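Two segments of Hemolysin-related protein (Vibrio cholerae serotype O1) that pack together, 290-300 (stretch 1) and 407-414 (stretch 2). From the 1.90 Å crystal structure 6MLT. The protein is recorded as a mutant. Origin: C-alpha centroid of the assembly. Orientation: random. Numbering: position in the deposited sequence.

Stretch 1, residues 290-300: ATTVDAQSAVY
Stretch 2 407-414: LLGMNVWS

Stretch 1 (290-300) lies along the strand that runs through stretch 2 in a small, mainly apolar side-chain contact, with no direct hydrogen bond between them and a single water bridging their polar middle. The two run in roughly the same direction, CA 291 to 299 making 27° with CA 408 to 413, and together they bury 265 Å². They are too far apart for sheet pairing: CA of V293 is 6.8 Å from CA of L408, CA of Q296 is 8.7 Å from CA of M410, and CA of V299 is 8.5 Å from CA of N411.

Stretch 2 is mostly extended, with phi/psi of -147/149 at M410, -91/136 at N411, -128/130 at V412 and -112/129 at W413. Alternation sends N411 and W413 toward stretch 1 and leaves M410 and V412 out of reach; the irregular conformations of L408 (-115/-17) and G409 (176/-169) go with L408 also facing stretch 1. Stretch 1 is less regular, extended through T291 (-96/121), T292 (-129/157) and V293 (-72/130), broken at D294 (-140/6), then a short piece of strand around A295 and Q296.

At the first end L408 (chi1 m, chi2 t) has the largest covered area, 88 Å². Its CD2 lies 3.7 Å from CG2 of T291 (chi1 m), so the threonine contributes its methyl. Its CD1 rests against the backbone, 3.5 Å from C of T292 and 3.6 Å from N of V293, and meets CG2 of V293 (sideways, chi1 t) at 3.9 Å. A branched leucine suits this place because its two methyls reach neighbouring residues; T292 itself points away.

In the middle, exposed Q296 (-153/158; chi1 p, chi2 t, chi3 23°) and buried N411 (chi1 m, chi2 -34°) point toward each other's stretch, but OE1 of Q296 stops 4.3 Å from ND2 of N411. A water set to one side bridges them, donating to OE1 of Q296 at 2.8 Å and accepting from ND2 of N411 at 3.0 Å. The amides thus supply an acceptor and a donor to one water.

At the far end exposed V299 (-87/128; chi1 t) partly covers buried W413 (chi1 m, chi2 -108°), hiding 39 Å² of it. CG1 of V299 sits over the face of the indole, 4.2 Å from the centroid of the W413 six-membered ring and 18° off the normal, a CH-pi contact, while CG2 of V299 is 3.8 Å from CH2 of W413. The flat ring offers the valine a broad apolar surface.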

# COMPACT_ATOMS: atom_id res chain seq x y z
N ALA A 290 3.29 14.28 -9.59
CA ALA A 290 4.21 13.82 -10.61
C ALA A 290 4.91 15.00 -11.29
O ALA A 290 4.34 16.08 -11.47
CB ALA A 290 3.47 12.99 -11.66
N THR A 291 6.17 14.77 -11.66
CA THR A 291 6.97 15.75 -12.38
C THR A 291 6.89 15.45 -13.87
O THR A 291 7.25 14.35 -14.31
CB THR A 291 8.43 15.71 -11.89
OG1 THR A 291 8.46 15.87 -10.47
CG2 THR A 291 9.25 16.81 -12.54
N THR A 292 6.40 16.42 -14.65
CA THR A 292 6.11 16.22 -16.06
C THR A 292 6.77 17.31 -16.90
O THR A 292 7.07 18.40 -16.41
CB THR A 292 4.60 16.23 -16.32
OG1 THR A 292 4.35 16.14 -17.73
CG2 THR A 292 3.96 17.50 -15.78
N VAL A 293 6.99 17.00 -18.18
CA VAL A 293 7.63 17.94 -19.09
C VAL A 293 6.69 19.08 -19.39
O VAL A 293 5.52 18.87 -19.77
CB VAL A 293 8.07 17.22 -20.38
CG1 VAL A 293 8.58 18.22 -21.40
CG2 VAL A 293 9.13 16.18 -20.08
N ASP A 294 7.18 20.31 -19.26
CA ASP A 294 6.38 21.49 -19.58
C ASP A 294 7.18 22.57 -20.29
O ASP A 294 6.64 23.66 -20.53
CB ASP A 294 5.74 22.07 -18.31
CG ASP A 294 6.75 22.31 -17.21
OD1 ASP A 294 7.79 22.94 -17.48
OD2 ASP A 294 6.49 21.87 -16.06
N ALA A 295 8.43 22.32 -20.65
CA ALA A 295 9.22 23.30 -21.38
C ALA A 295 10.43 22.60 -21.98
O ALA A 295 10.75 21.46 -21.64
CB ALA A 295 9.64 24.46 -20.49
N GLN A 296 11.12 23.31 -22.87
CA GLN A 296 12.26 22.75 -23.56
C GLN A 296 13.22 23.86 -23.96
O GLN A 296 12.84 25.03 -24.08
CB GLN A 296 11.83 21.95 -24.79
CG GLN A 296 11.06 22.77 -25.81
CD GLN A 296 10.41 21.91 -26.86
OE1 GLN A 296 10.17 20.72 -26.65
NE2 GLN A 296 10.13 22.50 -28.01
N SER A 297 14.47 23.48 -24.17
CA SER A 297 15.48 24.39 -24.69
C SER A 297 15.31 24.54 -26.20
O SER A 297 14.44 23.93 -26.81
CB SER A 297 16.87 23.87 -24.36
OG SER A 297 17.14 22.70 -25.13
N ALA A 298 16.18 25.34 -26.80
CA ALA A 298 16.30 25.35 -28.25
C ALA A 298 16.94 24.04 -28.72
O ALA A 298 17.43 23.24 -27.92
CB ALA A 298 17.11 26.55 -28.72
N VAL A 299 16.92 23.83 -30.03
CA VAL A 299 17.61 22.69 -30.65
C VAL A 299 19.05 23.10 -30.93
O VAL A 299 19.30 24.14 -31.56
CB VAL A 299 16.90 22.25 -31.94
CG1 VAL A 299 17.65 21.09 -32.59
CG2 VAL A 299 15.46 21.86 -31.65
N TYR A 300 19.99 22.28 -30.48
CA TYR A 300 21.42 22.54 -30.68
C TYR A 300 21.99 21.47 -31.60
O TYR A 300 21.98 20.29 -31.26
CB TYR A 300 22.15 22.56 -29.33
CG TYR A 300 21.48 23.44 -28.31
CD1 TYR A 300 21.47 24.82 -28.46
CD2 TYR A 300 20.85 22.89 -27.20
CE1 TYR A 300 20.85 25.64 -27.53
CE2 TYR A 300 20.23 23.70 -26.27
CZ TYR A 300 20.23 25.07 -26.43
OH TYR A 300 19.62 25.87 -25.51
N LEU A 407 15.81 18.75 -15.17
CA LEU A 407 16.00 18.07 -16.45
C LEU A 407 15.30 16.72 -16.41
O LEU A 407 15.59 15.89 -15.54
CB LEU A 407 17.49 17.88 -16.72
CG LEU A 407 17.86 17.12 -18.00
CD1 LEU A 407 17.44 17.93 -19.23
CD2 LEU A 407 19.35 16.82 -18.02
N LEU A 408 14.41 16.48 -17.37
CA LEU A 408 13.63 15.25 -17.41
C LEU A 408 13.92 14.36 -18.62
O LEU A 408 13.54 13.19 -18.59
CB LEU A 408 12.13 15.57 -17.41
CG LEU A 408 11.60 16.35 -16.20
CD1 LEU A 408 10.11 16.61 -16.37
CD2 LEU A 408 11.89 15.61 -14.90
N GLY A 409 14.53 14.90 -19.66
CA GLY A 409 14.85 14.09 -20.83
C GLY A 409 15.46 14.94 -21.92
O GLY A 409 15.82 16.10 -21.70
N MET A 410 15.57 14.34 -23.10
CA MET A 410 16.13 15.03 -24.26
C MET A 410 15.44 14.54 -25.52
O MET A 410 15.02 13.39 -25.61
CB MET A 410 17.64 14.80 -24.39
CG MET A 410 18.48 15.23 -23.19
SD MET A 410 20.23 14.81 -23.38
CE MET A 410 20.66 15.73 -24.86
N ASN A 411 15.33 15.44 -26.50
CA ASN A 411 15.10 15.03 -27.88
C ASN A 411 16.46 14.86 -28.55
O ASN A 411 17.36 15.67 -28.35
CB ASN A 411 14.25 16.05 -28.64
CG ASN A 411 12.80 16.06 -28.18
OD1 ASN A 411 12.24 15.03 -27.82
ND2 ASN A 411 12.19 17.24 -28.18
N VAL A 412 16.60 13.78 -29.31
CA VAL A 412 17.89 13.38 -29.88
C VAL A 412 17.71 13.16 -31.37
O VAL A 412 16.78 12.47 -31.80
CB VAL A 412 18.42 12.10 -29.20
CG1 VAL A 412 19.78 11.70 -29.77
CG2 VAL A 412 18.52 12.31 -27.68
N TRP A 413 18.59 13.76 -32.16
CA TRP A 413 18.64 13.57 -33.61
C TRP A 413 19.93 12.83 -33.95
O TRP A 413 21.01 13.26 -33.54
CB TRP A 413 18.63 14.90 -34.36
CG TRP A 413 17.35 15.69 -34.36
CD1 TRP A 413 16.49 15.86 -35.41
CD2 TRP A 413 16.80 16.44 -33.27
NE1 TRP A 413 15.44 16.67 -35.04
CE2 TRP A 413 15.60 17.04 -33.73
CE3 TRP A 413 17.19 16.67 -31.95
CZ2 TRP A 413 14.80 17.84 -32.92
CZ3 TRP A 413 16.41 17.47 -31.15
CH2 TRP A 413 15.22 18.04 -31.63
N SER A 414 19.81 11.75 -34.71
CA SER A 414 20.99 11.03 -35.20
C SER A 414 20.74 10.61 -36.65
O SER A 414 19.79 9.88 -36.93
CB SER A 414 21.29 9.80 -34.35
OG SER A 414 22.44 9.12 -34.85
O HOH W 1 9.43 18.29 -27.90